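Local coordinates for cytochrome P450 (Novosphingobium aromaticivorans, PDB 3OFT), which binds a haem (protoporphyrin IX containing Fe) within the predominantly helical fold of the cytochrome P450 family, at residues S69-V74 against G301-L306; M82-L87 against C228-F233; L144-F149 against G234-V239. One frame throughout, in Å; residues are numbered along the deposited sequence.

Contact 1 of 3, residues S69-V74 against G301-L306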
loop_
_atom_site.group_PDB
_atom_site.type_symbol
_atom_site.label_atom_id
_atom_site.label_comp_id
_atom_site.label_asym_id
_atom_site.label_seq_id
_atom_site.Cartn_x
_atom_site.Cartn_y
_atom_site.Cartn_z
ATOM N N SER A 69 -11.225 6.347 -11.493
ATOM C CA SER A 69 -9.908 5.841 -11.088
ATOM C C SER A 69 -8.950 5.859 -12.262
ATOM O O SER A 69 -7.807 5.382 -12.153
ATOM C CB SER A 69 -10.003 4.417 -10.549
ATOM O OG SER A 69 -10.637 4.428 -9.275
ATOM N N GLN A 70 -9.404 6.393 -13.394
ATOM C CA GLN A 70 -8.602 6.295 -14.600
ATOM C C GLN A 70 -7.262 6.993 -14.532
ATOM O O GLN A 70 -6.269 6.496 -15.074
ATOM C CB GLN A 70 -9.348 6.934 -15.768
ATOM C CG GLN A 70 -9.078 6.266 -17.011
ATOM C CD GLN A 70 -10.224 5.364 -17.311
ATOM O OE1 GLN A 70 -10.612 4.516 -16.474
ATOM N NE2 GLN A 70 -10.825 5.557 -18.489
ATOM N N CYS A 71 -7.242 8.166 -13.905
ATOM C CA CYS A 71 -6.047 9.045 -13.939
ATOM C C CYS A 71 -4.776 8.431 -13.272
ATOM O O CYS A 71 -3.645 8.727 -13.681
ATOM C CB CYS A 71 -6.388 10.412 -13.317
ATOM S SG CYS A 71 -6.767 10.395 -11.496
ATOM N N LEU A 72 -4.976 7.601 -12.247
ATOM C CA LEU A 72 -3.900 6.966 -11.438
ATOM C C LEU A 72 -3.155 7.937 -10.518
ATOM O O LEU A 72 -2.942 7.637 -9.347
ATOM C CB LEU A 72 -2.883 6.156 -12.273
ATOM C CG LEU A 72 -1.769 5.366 -11.539
ATOM C CD1 LEU A 72 -2.414 4.261 -10.702
ATOM C CD2 LEU A 72 -0.767 4.731 -12.504
ATOM N N ALA A 73 -2.737 9.074 -11.068
ATOM C CA ALA A 73 -1.893 9.977 -10.322
ATOM C C ALA A 73 -2.049 11.384 -10.805
ATOM O O ALA A 73 -2.513 11.631 -11.960
ATOM C CB ALA A 73 -0.426 9.558 -10.400
ATOM N N VAL A 74 -1.642 12.324 -9.953
ATOM C CA VAL A 74 -1.568 13.717 -10.382
ATOM C C VAL A 74 -0.412 14.031 -11.366
ATOM O O VAL A 74 -0.454 15.057 -12.048
ATOM C CB VAL A 74 -1.578 14.720 -9.175
ATOM C CG1 VAL A 74 -2.850 14.496 -8.310
ATOM C CG2 VAL A 74 -0.325 14.585 -8.371
ATOM N N GLY A 301 -13.404 16.825 -14.794
ATOM C CA GLY A 301 -12.031 17.054 -15.213
ATOM C C GLY A 301 -11.077 17.458 -14.113
ATOM O O GLY A 301 -9.871 17.406 -14.334
ATOM N N ASP A 302 -11.585 17.930 -12.979
ATOM C CA ASP A 302 -10.726 18.246 -11.834
ATOM C C ASP A 302 -10.155 16.944 -11.288
ATOM O O ASP A 302 -10.848 15.914 -11.287
ATOM C CB ASP A 302 -11.513 18.880 -10.671
ATOM C CG ASP A 302 -11.881 20.351 -10.909
ATOM O OD1 ASP A 302 -12.546 20.915 -10.017
ATOM O OD2 ASP A 302 -11.533 20.928 -11.962
ATOM N N LEU A 303 -8.913 17.000 -10.807
ATOM C CA LEU A 303 -8.320 15.882 -10.027
ATOM C C LEU A 303 -8.523 16.073 -8.524
ATOM O O LEU A 303 -8.545 17.208 -8.032
ATOM C CB LEU A 303 -6.821 15.752 -10.315
ATOM C CG LEU A 303 -6.277 14.891 -11.473
ATOM C CD1 LEU A 303 -7.266 14.598 -12.589
ATOM C CD2 LEU A 303 -4.910 15.407 -11.977
ATOM N N VAL A 304 -8.683 14.952 -7.820
ATOM C CA VAL A 304 -8.920 14.924 -6.379
ATOM C C VAL A 304 -7.938 13.933 -5.736
ATOM O O VAL A 304 -7.808 12.799 -6.220
ATOM C CB VAL A 304 -10.353 14.434 -6.046
ATOM C CG1 VAL A 304 -10.603 14.574 -4.542
ATOM C CG2 VAL A 304 -11.406 15.196 -6.890
ATOM N N TYR A 305 -7.242 14.363 -4.688
ATOM C CA TYR A 305 -6.266 13.493 -4.006
ATOM C C TYR A 305 -6.838 13.125 -2.637
ATOM O O TYR A 305 -7.328 14.009 -1.901
ATOM C CB TYR A 305 -4.945 14.236 -3.831
ATOM C CG TYR A 305 -3.747 13.357 -3.546
ATOM C CD1 TYR A 305 -3.156 13.359 -2.289
ATOM C CD2 TYR A 305 -3.235 12.502 -4.532
ATOM C CE1 TYR A 305 -2.036 12.568 -2.030
ATOM C CE2 TYR A 305 -2.128 11.695 -4.275
ATOM C CZ TYR A 305 -1.547 11.741 -3.022
ATOM O OH TYR A 305 -0.439 10.970 -2.757
ATOM N N LEU A 306 -6.770 11.838 -2.304
ATOM C CA LEU A 306 -7.430 11.280 -1.127
ATOM C C LEU A 306 -6.427 10.551 -0.236
ATOM O O LEU A 306 -6.035 9.434 -0.556
ATOM C CB LEU A 306 -8.512 10.281 -1.562
ATOM C CG LEU A 306 -9.541 10.767 -2.566
ATOM C CD1 LEU A 306 -10.488 9.635 -2.904
ATOM C CD2 LEU A 306 -10.336 11.979 -2.013
#

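Contact 2 of 3, residues M82-L87 against C228-F233. With HEM (protoporphyrin IX containing Fe), chain D.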
loop_
_atom_site.group_PDB
_atom_site.type_symbol
_atom_site.label_atom_id
_atom_site.label_comp_id
_atom_site.label_asym_id
_atom_site.label_seq_id
_atom_site.Cartn_x
_atom_site.Cartn_y
_atom_site.Cartn_z
ATOM N N MET A 82 0.769 3.125 -17.332
ATOM C CA MET A 82 0.630 1.922 -16.505
ATOM C C MET A 82 -0.609 1.088 -16.805
ATOM O O MET A 82 -0.505 -0.130 -16.806
ATOM C CB MET A 82 0.794 2.238 -15.020
ATOM C CG MET A 82 2.255 2.629 -14.689
ATOM S SD MET A 82 3.429 1.260 -14.879
ATOM C CE MET A 82 4.916 2.139 -14.395
ATOM N N GLN A 83 -1.758 1.726 -17.062
ATOM C CA GLN A 83 -2.975 1.006 -17.480
ATOM C C GLN A 83 -3.228 -0.218 -16.591
ATOM O O GLN A 83 -3.579 -1.309 -17.069
ATOM C CB GLN A 83 -2.885 0.587 -18.967
ATOM C CG GLN A 83 -2.814 1.794 -19.900
ATOM C CD GLN A 83 -4.163 2.426 -19.975
ATOM O OE1 GLN A 83 -5.072 1.860 -20.554
ATOM N NE2 GLN A 83 -4.321 3.591 -19.340
ATOM N N PHE A 84 -3.105 -0.019 -15.283
ATOM C CA PHE A 84 -3.262 -1.131 -14.330
ATOM C C PHE A 84 -4.662 -1.736 -14.324
ATOM O O PHE A 84 -5.675 -1.035 -14.383
ATOM C CB PHE A 84 -2.984 -0.629 -12.914
ATOM C CG PHE A 84 -1.554 -0.389 -12.617
ATOM C CD1 PHE A 84 -0.614 -1.378 -12.803
ATOM C CD2 PHE A 84 -1.152 0.826 -12.059
ATOM C CE1 PHE A 84 0.724 -1.161 -12.485
ATOM C CE2 PHE A 84 0.180 1.035 -11.723
ATOM C CZ PHE A 84 1.118 0.032 -11.939
ATOM N N ILE A 85 -4.707 -3.063 -14.243
ATOM C CA ILE A 85 -5.982 -3.762 -14.089
ATOM C C ILE A 85 -5.972 -4.533 -12.743
ATOM O O ILE A 85 -5.036 -5.298 -12.463
ATOM C CB ILE A 85 -6.210 -4.775 -15.240
ATOM C CG1 ILE A 85 -6.579 -4.042 -16.534
ATOM C CG2 ILE A 85 -7.343 -5.768 -14.871
ATOM C CD1 ILE A 85 -6.644 -5.070 -17.738
ATOM N N PRO A 86 -7.018 -4.366 -11.914
ATOM C CA PRO A 86 -8.237 -3.588 -12.032
ATOM C C PRO A 86 -8.107 -2.119 -11.556
ATOM O O PRO A 86 -9.086 -1.397 -11.638
ATOM C CB PRO A 86 -9.229 -4.353 -11.141
ATOM C CG PRO A 86 -8.391 -5.129 -10.200
ATOM C CD PRO A 86 -6.980 -5.132 -10.655
ATOM N N LEU A 87 -6.920 -1.692 -11.093
ATOM C CA LEU A 87 -6.825 -0.439 -10.284
ATOM C C LEU A 87 -7.410 0.779 -11.000
ATOM O O LEU A 87 -8.012 1.657 -10.371
ATOM C CB LEU A 87 -5.373 -0.146 -9.852
ATOM C CG LEU A 87 -5.082 1.086 -8.975
ATOM C CD1 LEU A 87 -5.748 0.970 -7.566
ATOM C CD2 LEU A 87 -3.591 1.270 -8.849
ATOM N N CYS A 228 -1.115 -8.429 -14.143
ATOM C CA CYS A 228 0.080 -8.926 -13.476
ATOM C C CYS A 228 0.980 -7.817 -12.993
ATOM O O CYS A 228 1.524 -7.945 -11.883
ATOM C CB CYS A 228 0.848 -9.875 -14.399
ATOM S SG CYS A 228 -0.040 -11.475 -14.556
ATOM N N ARG A 229 1.133 -6.743 -13.798
ATOM C CA ARG A 229 1.842 -5.520 -13.382
ATOM C C ARG A 229 1.202 -4.895 -12.126
ATOM O O ARG A 229 1.932 -4.417 -11.220
ATOM C CB ARG A 229 1.791 -4.495 -14.557
ATOM C CG ARG A 229 2.543 -3.191 -14.486
ATOM C CD ARG A 229 2.109 -2.292 -15.704
ATOM N NE ARG A 229 2.284 -3.048 -16.924
ATOM C CZ ARG A 229 1.588 -2.950 -18.065
ATOM N NH1 ARG A 229 0.586 -2.103 -18.279
ATOM N NH2 ARG A 229 1.928 -3.759 -19.026
ATOM N N ASN A 230 -0.137 -4.811 -12.107
ATOM C CA ASN A 230 -0.848 -4.367 -10.902
ATOM C C ASN A 230 -0.603 -5.228 -9.645
ATOM O O ASN A 230 -0.418 -4.674 -8.553
ATOM C CB ASN A 230 -2.332 -4.220 -11.193
ATOM C CG ASN A 230 -3.071 -3.334 -10.200
ATOM O OD1 ASN A 230 -2.562 -2.900 -9.154
ATOM N ND2 ASN A 230 -4.289 -3.089 -10.513
ATOM N N LEU A 231 -0.627 -6.548 -9.790
ATOM C CA LEU A 231 -0.360 -7.446 -8.657
ATOM C C LEU A 231 1.050 -7.272 -8.119
ATOM O O LEU A 231 1.247 -7.179 -6.887
ATOM C CB LEU A 231 -0.635 -8.898 -9.024
ATOM C CG LEU A 231 -2.116 -9.249 -9.141
ATOM C CD1 LEU A 231 -2.105 -10.732 -9.483
ATOM C CD2 LEU A 231 -2.895 -9.011 -7.837
ATOM N N LEU A 232 2.021 -7.138 -9.021
ATOM C CA LEU A 232 3.400 -6.942 -8.602
ATOM C C LEU A 232 3.543 -5.616 -7.879
ATOM O O LEU A 232 4.002 -5.589 -6.732
ATOM C CB LEU A 232 4.362 -6.918 -9.804
ATOM C CG LEU A 232 5.845 -6.711 -9.469
ATOM C CD1 LEU A 232 6.417 -7.888 -8.653
ATOM C CD2 LEU A 232 6.686 -6.504 -10.723
ATOM N N PHE A 233 3.186 -4.518 -8.545
ATOM C CA PHE A 233 3.379 -3.200 -7.941
ATOM C C PHE A 233 2.494 -2.963 -6.718
ATOM O O PHE A 233 2.952 -2.347 -5.750
ATOM C CB PHE A 233 3.223 -2.076 -8.941
ATOM C CG PHE A 233 4.425 -1.901 -9.859
ATOM C CD1 PHE A 233 5.664 -1.502 -9.355
ATOM C CD2 PHE A 233 4.295 -2.108 -11.233
ATOM C CE1 PHE A 233 6.779 -1.330 -10.188
ATOM C CE2 PHE A 233 5.407 -1.923 -12.108
ATOM C CZ PHE A 233 6.654 -1.538 -11.587
HETATM C CHA HEM D . -6.064 -1.593 -4.135
HETATM C CHB HEM D . -3.653 -0.479 -0.054
HETATM C CHC HEM D . -1.409 -4.749 -0.248
HETATM C CHD HEM D . -2.984 -5.359 -4.748
HETATM C C1A HEM D . -5.646 -0.970 -2.972
HETATM C C2A HEM D . -6.196 0.263 -2.461
HETATM C C3A HEM D . -5.558 0.592 -1.344
HETATM C C4A HEM D . -4.527 -0.422 -1.111
HETATM C CMA HEM D . -5.831 1.876 -0.521
HETATM C CAA HEM D . -7.384 1.051 -3.087
HETATM C CBA HEM D . -6.833 1.907 -4.205
HETATM C CGA HEM D . -7.896 2.807 -4.819
HETATM O O1A HEM D . -7.584 3.474 -5.854
HETATM O O2A HEM D . -9.064 2.907 -4.327
HETATM C C1B HEM D . -2.830 -1.548 0.276
HETATM C C2B HEM D . -2.041 -1.672 1.474
HETATM C C3B HEM D . -1.427 -2.870 1.402
HETATM C C4B HEM D . -1.820 -3.509 0.161
HETATM C CMB HEM D . -1.974 -0.603 2.581
HETATM C CAB HEM D . -0.438 -3.564 2.343
HETATM C CBB HEM D . 0.037 -2.995 3.467
HETATM C C1C HEM D . -1.605 -5.336 -1.463
HETATM C C2C HEM D . -1.132 -6.645 -1.893
HETATM C C3C HEM D . -1.563 -6.781 -3.179
HETATM C C4C HEM D . -2.377 -5.640 -3.530
HETATM C CMC HEM D . -0.263 -7.613 -1.027
HETATM C CAC HEM D . -1.408 -7.956 -4.175
HETATM C CBC HEM D . -0.351 -8.761 -4.176
HETATM C C1D HEM D . -3.960 -4.447 -4.982
HETATM C C2D HEM D . -4.722 -4.370 -6.220
HETATM C C3D HEM D . -5.700 -3.230 -6.000
HETATM C C4D HEM D . -5.430 -2.689 -4.697
HETATM C CMD HEM D . -4.602 -5.306 -7.475
HETATM C CAD HEM D . -6.753 -2.770 -7.049
HETATM C CBD HEM D . -8.100 -3.337 -6.568
HETATM C CGD HEM D . -9.160 -2.726 -7.491
HETATM O O1D HEM D . -8.912 -1.721 -8.188
HETATM O O2D HEM D . -10.302 -3.199 -7.507
HETATM N NA HEM D . -4.632 -1.379 -2.104
HETATM N NB HEM D . -2.697 -2.708 -0.459
HETATM N NC HEM D . -2.391 -4.786 -2.463
HETATM N ND HEM D . -4.386 -3.436 -4.127
HETATM FE FE HEM D . -3.582 -3.116 -2.256
HETATM O O HOH W 1 -1.840 -1.951 -3.405
#

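Contact 3 of 3, residues L144-F149 against G234-V239. With HEM (protoporphyrin IX containing Fe), chain D.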
loop_
_atom_site.group_PDB
_atom_site.type_symbol
_atom_site.label_atom_id
_atom_site.label_comp_id
_atom_site.label_asym_id
_atom_site.label_seq_id
_atom_site.Cartn_x
_atom_site.Cartn_y
_atom_site.Cartn_z
ATOM N N LEU A 144 11.450 -8.267 1.885
ATOM C CA LEU A 144 10.401 -9.253 2.127
ATOM C C LEU A 144 9.297 -9.327 1.048
ATOM O O LEU A 144 8.927 -10.438 0.644
ATOM C CB LEU A 144 9.788 -9.079 3.512
ATOM C CG LEU A 144 8.794 -10.197 3.898
ATOM C CD1 LEU A 144 9.530 -11.482 4.262
ATOM C CD2 LEU A 144 7.904 -9.768 5.051
ATOM N N PRO A 145 8.739 -8.175 0.609
ATOM C CA PRO A 145 7.604 -8.268 -0.327
ATOM C C PRO A 145 7.975 -8.932 -1.652
ATOM O O PRO A 145 7.167 -9.673 -2.198
ATOM C CB PRO A 145 7.205 -6.796 -0.553
ATOM C CG PRO A 145 7.679 -6.089 0.724
ATOM C CD PRO A 145 8.993 -6.771 0.998
ATOM N N LEU A 146 9.178 -8.679 -2.163
ATOM C CA LEU A 146 9.595 -9.370 -3.388
ATOM C C LEU A 146 9.782 -10.857 -3.147
ATOM O O LEU A 146 9.329 -11.640 -3.971
ATOM C CB LEU A 146 10.852 -8.762 -4.015
ATOM C CG LEU A 146 11.229 -9.436 -5.358
ATOM C CD1 LEU A 146 10.162 -9.189 -6.467
ATOM C CD2 LEU A 146 12.616 -8.975 -5.847
ATOM N N ASN A 147 10.441 -11.255 -2.047
ATOM C CA ASN A 147 10.503 -12.679 -1.685
ATOM C C ASN A 147 9.142 -13.325 -1.579
ATOM O O ASN A 147 8.928 -14.466 -2.028
ATOM C CB ASN A 147 11.293 -12.942 -0.383
ATOM C CG ASN A 147 12.773 -12.644 -0.525
ATOM O OD1 ASN A 147 13.235 -12.281 -1.610
ATOM N ND2 ASN A 147 13.524 -12.761 0.590
ATOM N N ILE A 148 8.197 -12.623 -0.962
ATOM C CA ILE A 148 6.843 -13.161 -0.889
ATOM C C ILE A 148 6.232 -13.307 -2.291
ATOM O O ILE A 148 5.615 -14.329 -2.608
ATOM C CB ILE A 148 5.966 -12.324 0.068
ATOM C CG1 ILE A 148 6.438 -12.521 1.519
ATOM C CG2 ILE A 148 4.499 -12.618 -0.135
ATOM C CD1 ILE A 148 5.777 -11.563 2.475
ATOM N N PHE A 149 6.442 -12.312 -3.142
ATOM C CA PHE A 149 5.872 -12.368 -4.499
ATOM C C PHE A 149 6.284 -13.639 -5.211
ATOM O O PHE A 149 5.463 -14.309 -5.858
ATOM C CB PHE A 149 6.396 -11.214 -5.329
ATOM C CG PHE A 149 5.935 -11.252 -6.755
ATOM C CD1 PHE A 149 4.626 -10.889 -7.083
ATOM C CD2 PHE A 149 6.796 -11.702 -7.760
ATOM C CE1 PHE A 149 4.209 -10.926 -8.426
ATOM C CE2 PHE A 149 6.383 -11.732 -9.098
ATOM C CZ PHE A 149 5.084 -11.334 -9.420
ATOM N N GLY A 234 1.283 -3.529 -6.728
ATOM C CA GLY A 234 0.306 -3.279 -5.659
ATOM C C GLY A 234 0.725 -3.849 -4.300
ATOM O O GLY A 234 0.311 -3.352 -3.263
ATOM N N GLY A 235 1.556 -4.887 -4.321
ATOM C CA GLY A 235 1.978 -5.582 -3.109
ATOM C C GLY A 235 3.419 -5.281 -2.685
ATOM O O GLY A 235 3.873 -5.783 -1.669
ATOM N N LEU A 236 4.152 -4.472 -3.448
ATOM C CA LEU A 236 5.568 -4.196 -3.127
ATOM C C LEU A 236 5.767 -3.009 -2.179
ATOM O O LEU A 236 6.094 -3.218 -1.008
ATOM C CB LEU A 236 6.435 -4.037 -4.369
ATOM C CG LEU A 236 6.770 -5.307 -5.174
ATOM C CD1 LEU A 236 7.720 -4.948 -6.312
ATOM C CD2 LEU A 236 7.317 -6.486 -4.326
ATOM N N ASP A 237 5.553 -1.786 -2.640
ATOM C CA ASP A 237 5.834 -0.624 -1.772
ATOM C C ASP A 237 4.868 -0.542 -0.599
ATOM O O ASP A 237 5.248 -0.081 0.468
ATOM C CB ASP A 237 5.832 0.706 -2.539
ATOM C CG ASP A 237 4.542 0.968 -3.320
ATOM O OD1 ASP A 237 3.585 0.166 -3.238
ATOM O OD2 ASP A 237 4.485 1.990 -4.074
ATOM N N THR A 238 3.611 -0.959 -0.796
ATOM C CA THR A 238 2.605 -0.863 0.298
ATOM C C THR A 238 2.990 -1.777 1.473
ATOM O O THR A 238 2.940 -1.360 2.642
ATOM C CB THR A 238 1.223 -1.320 -0.190
ATOM O OG1 THR A 238 1.387 -2.574 -0.872
ATOM C CG2 THR A 238 0.592 -0.272 -1.140
ATOM N N VAL A 239 3.392 -3.011 1.153
ATOM C CA VAL A 239 3.756 -3.986 2.180
ATOM C C VAL A 239 5.084 -3.574 2.832
ATOM O O VAL A 239 5.198 -3.602 4.049
ATOM C CB VAL A 239 3.778 -5.428 1.659
ATOM C CG1 VAL A 239 4.318 -6.416 2.731
ATOM C CG2 VAL A 239 2.320 -5.853 1.285
HETATM C CHA HEM D . -6.064 -1.593 -4.135
HETATM C CHB HEM D . -3.653 -0.479 -0.054
HETATM C CHC HEM D . -1.409 -4.749 -0.248
HETATM C CHD HEM D . -2.984 -5.359 -4.748
HETATM C C1A HEM D . -5.646 -0.970 -2.972
HETATM C C2A HEM D . -6.196 0.263 -2.461
HETATM C C3A HEM D . -5.558 0.592 -1.344
HETATM C C4A HEM D . -4.527 -0.422 -1.111
HETATM C CMA HEM D . -5.831 1.876 -0.521
HETATM C CAA HEM D . -7.384 1.051 -3.087
HETATM C CBA HEM D . -6.833 1.907 -4.205
HETATM C CGA HEM D . -7.896 2.807 -4.819
HETATM O O1A HEM D . -7.584 3.474 -5.854
HETATM O O2A HEM D . -9.064 2.907 -4.327
HETATM C C1B HEM D . -2.830 -1.548 0.276
HETATM C C2B HEM D . -2.041 -1.672 1.474
HETATM C C3B HEM D . -1.427 -2.870 1.402
HETATM C C4B HEM D . -1.820 -3.509 0.161
HETATM C CMB HEM D . -1.974 -0.603 2.581
HETATM C CAB HEM D . -0.438 -3.564 2.343
HETATM C CBB HEM D . 0.037 -2.995 3.467
HETATM C C1C HEM D . -1.605 -5.336 -1.463
HETATM C C2C HEM D . -1.132 -6.645 -1.893
HETATM C C3C HEM D . -1.563 -6.781 -3.179
HETATM C C4C HEM D . -2.377 -5.640 -3.530
HETATM C CMC HEM D . -0.263 -7.613 -1.027
HETATM C CAC HEM D . -1.408 -7.956 -4.175
HETATM C CBC HEM D . -0.351 -8.761 -4.176
HETATM C C1D HEM D . -3.960 -4.447 -4.982
HETATM C C2D HEM D . -4.722 -4.370 -6.220
HETATM C C3D HEM D . -5.700 -3.230 -6.000
HETATM C C4D HEM D . -5.430 -2.689 -4.697
HETATM C CMD HEM D . -4.602 -5.306 -7.475
HETATM C CAD HEM D . -6.753 -2.770 -7.049
HETATM C CBD HEM D . -8.100 -3.337 -6.568
HETATM C CGD HEM D . -9.160 -2.726 -7.491
HETATM O O1D HEM D . -8.912 -1.721 -8.188
HETATM O O2D HEM D . -10.302 -3.199 -7.507
HETATM N NA HEM D . -4.632 -1.379 -2.104
HETATM N NB HEM D . -2.697 -2.708 -0.459
HETATM N NC HEM D . -2.391 -4.786 -2.463
HETATM N ND HEM D . -4.386 -3.436 -4.127
HETATM FE FE HEM D . -3.582 -3.116 -2.256
HETATM O O HOH W 1 -1.840 -1.951 -3.405
#

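Contact 1 of 3, residues S69-V74 against G301-L306
Ser-69 leaves strand 67-68 with its backbone N tied to Asp-90 OD1, and the chain then passes over 303-307, an inner sheet strand. At Cys-71 the side chain is directed at that strand. Its CB lies 4.3 Å from Leu-303 CD1, and chi1 of 67° sets SG between the backbone N and the carbonyl carbon. The backbone N of Cys-71 is held by Asn-286 OD1 of strand 282-287, next to strand 303-307 in the sheet. Leu-72 takes a positive phi (71°) at the centre of a classic gamma turn, closed by a weak bond of 2.8 Å from Ala-73 N to Cys-71 O. The turn puts Leu-72 on the side remote from the strand, where it touches the bound (2R,5R)-hexane-2,5-diol. In P450 terms this is the connection between helices B and C, which borders the distal haem pocket, lying against the mixed beta sheet of the fold. Past the turn, Ala-73 points its CB away from the strand and onto Leu-78 of the following helix. Val-74 swings back and makes the broadest contact on this side. Leu-303 is the hub, its two methyls dividing the loop between them: while CD1 serves Cys-71, CD2 sits 4.1 Å from Val-74 CA and 4.3 Å from Val-74 CG1. The same CG1 also meets Tyr-305, approaching the ring obliquely at 4.3 Å from CD2. Tyr-305 extends with CG roughly anti to the backbone N (chi1 -162°), and its OH is hydrogen-bonded to Asn-383 OD1. His-48 of strand 48-51 packs against Val-74, Leu-303 and Tyr-305.

Contact 2 of 3, residues M82-L87 against C228-F233
Arg-229 NH1 donates to Met-82 O at 2.7 Å, a fairly straight bond (159°) that lies in the guanidinium plane yet meets the carbonyl from 38° above its own plane. It fastens the end of helix 78-82, in the connection between P450 helices B and C, to the long I-helix, here 221-252. The arginine gets there with CG anti to the backbone N and a bend at chi3, and its NH2 forms a salt bridge with Asp-187. The next helix residue, Asn-230, makes a weak hydrogen bond from ND2 to Ile-85 O, the carbonyl of the cis peptide that joins Ile-85 to Pro-86. Its CG is likewise anti to the backbone N, which carries the amide between the loop and the haem, with OD1 3.6 Å from the haem methyl CMD. Between these two polar grips Phe-84 fills the interface. Met-82 CB covers one face of its ring, 3.6 Å above the plane and toward the rim. Arg-229 CG approaches CE1 of Phe-84 to 3.4 Å, and the ring lies 48° from the guanidinium plane. At the far end Phe-84 CZ meets CD2 of Phe-233 at 3.9 Å, with CD2 near the Phe-84 ring plane. Pro-86 and Leu-87 carry the loop onto the haem: Pro-86 CG packs 3.7 Å from the propionate carbon CGD, and Leu-87 CD1 lies 3.5 Å from O1A of the other propionate.

Contact 3 of 3, residues L144-F149 against G234-V239
Helix 234-239 is kinked over the haem: the backbone N of Thr-238 and of Val-239 has no bond to the preceding turn. The carbonyl of Gly-234 is instead gripped by Thr-238 OG1, whose hydroxyl donates to Gly-234 O at 2.7 Å from above the carbonyl plane, and by a water that donates to the same oxygen at 2.6 Å. That water is itself a ligand of the haem iron, 2.4 Å from FE. This is the opened I-helix turn of cytochromes P450, with its Gly-Gly-x-Asp-Thr sequence. Helix 144-149 flanks the kinked segment, running nearly antiparallel to it (152°), with axes 8.7 Å apart. Pro-145 is wedged against the kink, its CB 3.8 Å from Leu-236 CD2 and its CG 3.9 Å from Val-239 CG1. Leu-236 CD2 also reaches over the Pro-145 carbonyl carbon to lie 3.6 Å from Leu-146 N. Val-239 is shared, since its other methyl, CG2, rests 3.7 Å from CAB of a haem vinyl. Around this pair, Leu-144 and Ile-148 pack on helix 107-128, Leu-146 and Phe-149 on helix 179-199, and Ile-148 and Val-239 converge on Glu-354 of helix 348-365.

From the N terminus, the loop after strand 67-68 comes first, and contact 1 closes the longest loop by joining it to strand 303-307 of the mixed sheet. Contacts 2 and 3 are both nested within it. Contact 2 starts at the end of helix 78-82 and contact 3 on helix 144-152; each ends on helix 221-252, in the same order, so the two cross. Leu-72 bridges contacts 1 and 2 by packing on Met-82, Phe-84 and Leu-87, while Leu-232 against Phe-149 joins contacts 2 and 3. Contacts 1 and 3 do not touch. Together they tie the sheet, the loop bordering the haem and the helical core, with contacts 2 and 3 both reaching the haem.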